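Local coordinates for protein cyanophage-like gp41-1 intein (Metagenome, PDB 6QAZ) that derives from a naturally split intein of the HINT fold, which probably excises itself from a precursor and joins the flanking exteins, at residues A[110-114]-A[115-119]. Numbering follows the deposited sequence.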
loop_
_atom_site.group_PDB
_atom_site.type_symbol
_atom_site.label_atom_id
_atom_site.label_comp_id
_atom_site.label_asym_id
_atom_site.label_seq_id
_atom_site.Cartn_x
_atom_site.Cartn_y
_atom_site.Cartn_z
ATOM N N ASP A 110 -8.007 5.693 -1.204
ATOM C CA ASP A 110 -7.558 5.684 0.188
ATOM C C ASP A 110 -8.610 4.980 1.024
ATOM O O ASP A 110 -9.768 5.405 0.989
ATOM C CB ASP A 110 -7.418 7.128 0.601
ATOM C CG ASP A 110 -6.766 7.324 1.925
ATOM O OD1 ASP A 110 -6.238 6.375 2.525
ATOM O OD2 ASP A 110 -6.787 8.521 2.352
ATOM N N ILE A 111 -8.214 3.976 1.787
ATOM C CA ILE A 111 -9.103 3.257 2.692
ATOM C C ILE A 111 -8.524 3.269 4.100
ATOM O O ILE A 111 -7.334 3.460 4.279
ATOM C CB ILE A 111 -9.368 1.816 2.208
ATOM C CG1 ILE A 111 -8.165 0.884 2.372
ATOM C CG2 ILE A 111 -9.865 1.806 0.774
ATOM C CD1 ILE A 111 -8.431 -0.555 1.971
ATOM N N GLU A 112 -9.367 3.030 5.074
ATOM C CA GLU A 112 -8.972 2.820 6.470
ATOM C C GLU A 112 -9.364 1.408 6.867
ATOM O O GLU A 112 -10.520 1.005 6.599
ATOM C CB GLU A 112 -9.703 3.795 7.388
ATOM C CG GLU A 112 -9.284 3.675 8.818
ATOM C CD GLU A 112 -7.892 4.178 9.047
ATOM O OE1 GLU A 112 -7.331 4.973 8.235
ATOM O OE2 GLU A 112 -7.359 3.771 10.157
ATOM N N VAL A 113 -8.463 0.683 7.510
ATOM C CA VAL A 113 -8.755 -0.664 7.974
ATOM C C VAL A 113 -8.537 -0.740 9.484
ATOM O O VAL A 113 -7.877 0.107 10.083
ATOM C CB VAL A 113 -7.970 -1.747 7.208
ATOM C CG1 VAL A 113 -8.086 -1.520 5.695
ATOM C CG2 VAL A 113 -6.511 -1.830 7.625
ATOM N N SER A 114 -9.097 -1.787 10.080
ATOM C CA SER A 114 -9.040 -2.009 11.518
ATOM C C SER A 114 -7.683 -2.565 11.943
ATOM O O SER A 114 -6.738 -2.697 11.158
ATOM C CB SER A 114 -10.183 -2.896 11.941
ATOM O OG SER A 114 -10.040 -4.240 11.458
ATOM N N GLY A 115 -7.603 -2.932 13.220
ATOM C CA GLY A 115 -6.444 -3.671 13.697
ATOM C C GLY A 115 -5.189 -2.832 13.632
ATOM O O GLY A 115 -5.177 -1.641 14.003
ATOM N N ASN A 116 -4.143 -3.434 13.083
ATOM C CA ASN A 116 -2.849 -2.755 12.932
ATOM C C ASN A 116 -2.810 -1.779 11.765
ATOM O O ASN A 116 -1.747 -1.192 11.532
ATOM C CB ASN A 116 -1.725 -3.780 12.833
ATOM C CG ASN A 116 -1.725 -4.601 11.562
ATOM O OD1 ASN A 116 -2.574 -4.443 10.678
ATOM N ND2 ASN A 116 -0.772 -5.505 11.482
ATOM N N HIS A 117 -3.910 -1.584 11.066
ATOM C CA HIS A 117 -3.985 -0.595 9.959
ATOM C C HIS A 117 -3.113 -0.984 8.765
ATOM O O HIS A 117 -2.899 -0.128 7.910
ATOM C CB HIS A 117 -3.647 0.826 10.394
ATOM C CG HIS A 117 -4.495 1.291 11.460
ATOM N ND1 HIS A 117 -5.840 1.378 11.392
ATOM C CD2 HIS A 117 -4.157 1.696 12.666
ATOM C CE1 HIS A 117 -6.325 1.835 12.558
ATOM N NE2 HIS A 117 -5.302 2.051 13.337
ATOM N N LEU A 118 -2.693 -2.227 8.674
ATOM C CA LEU A 118 -1.868 -2.677 7.546
ATOM C C LEU A 118 -2.664 -3.605 6.632
ATOM O O LEU A 118 -3.667 -4.232 7.047
ATOM C CB LEU A 118 -0.612 -3.409 8.036
ATOM C CG LEU A 118 0.222 -2.691 9.102
ATOM C CD1 LEU A 118 1.463 -3.504 9.430
ATOM C CD2 LEU A 118 0.588 -1.288 8.667
ATOM N N PHE A 119 -2.172 -3.770 5.422
ATOM C CA PHE A 119 -2.665 -4.807 4.523
ATOM C C PHE A 119 -1.618 -5.045 3.449
ATOM O O PHE A 119 -0.823 -4.152 3.114
ATOM C CB PHE A 119 -4.035 -4.479 3.909
ATOM C CG PHE A 119 -4.161 -3.166 3.180
ATOM C CD1 PHE A 119 -3.832 -3.025 1.852
ATOM C CD2 PHE A 119 -4.658 -2.081 3.831
ATOM C CE1 PHE A 119 -3.992 -1.824 1.198
ATOM C CE2 PHE A 119 -4.854 -0.893 3.162
ATOM C CZ PHE A 119 -4.472 -0.746 1.852
#
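His117 ND1 donates to the backbone carbonyl O of Val113 over 2.7 Å. The approach is almost in line with the C=O bond (162°), but the bond is bent at the donor, with the oxygen tilted from the imidazole plane. The ring is brought there by chi1 of -57°, which sets CG opposite the histidine's own carbonyl carbon. Its ND1 also lies 3.1 Å from Glu112 OE2, but the angle is too poor for a hydrogen bond and the carboxylate is turned 57° from the ring. Gly115 O sits 3.7 Å above one ring face, over its centre.

The backbone beneath the ring makes a type II' beta turn from Ser114 to His117, closed by His117 N donating to Ser114 O at 3.0 Å. Gly115 takes the positive phi that this turn requires at its second position. An Asx turn overlaps its second half, Asn116 OD1 accepting from Leu118 N at 3.0 Å; the same oxygen also accepts a hydrogen bond from Asn36 ND2.

Beyond the turn, Phe119 reaches back toward the incoming strand. Ile111 CD1 meets its CE2 at 3.8 Å, while Val113 CG1 approaches CD2 at 3.9 Å. Val113 CG2 instead rests against the backbone of His117.

C-terminal Asn128 hydrogen-bonds the His117 backbone and, through OD1, Val113 N; cyclisation of such an asparagine releases inteins, and His117 probably matches the histidine characteristic of the HINT fold's C-terminal region. The turn carries the chain from one sheet to the other: from strand 93-113, paired here with 34-41, into 118-121, paired with 124-127.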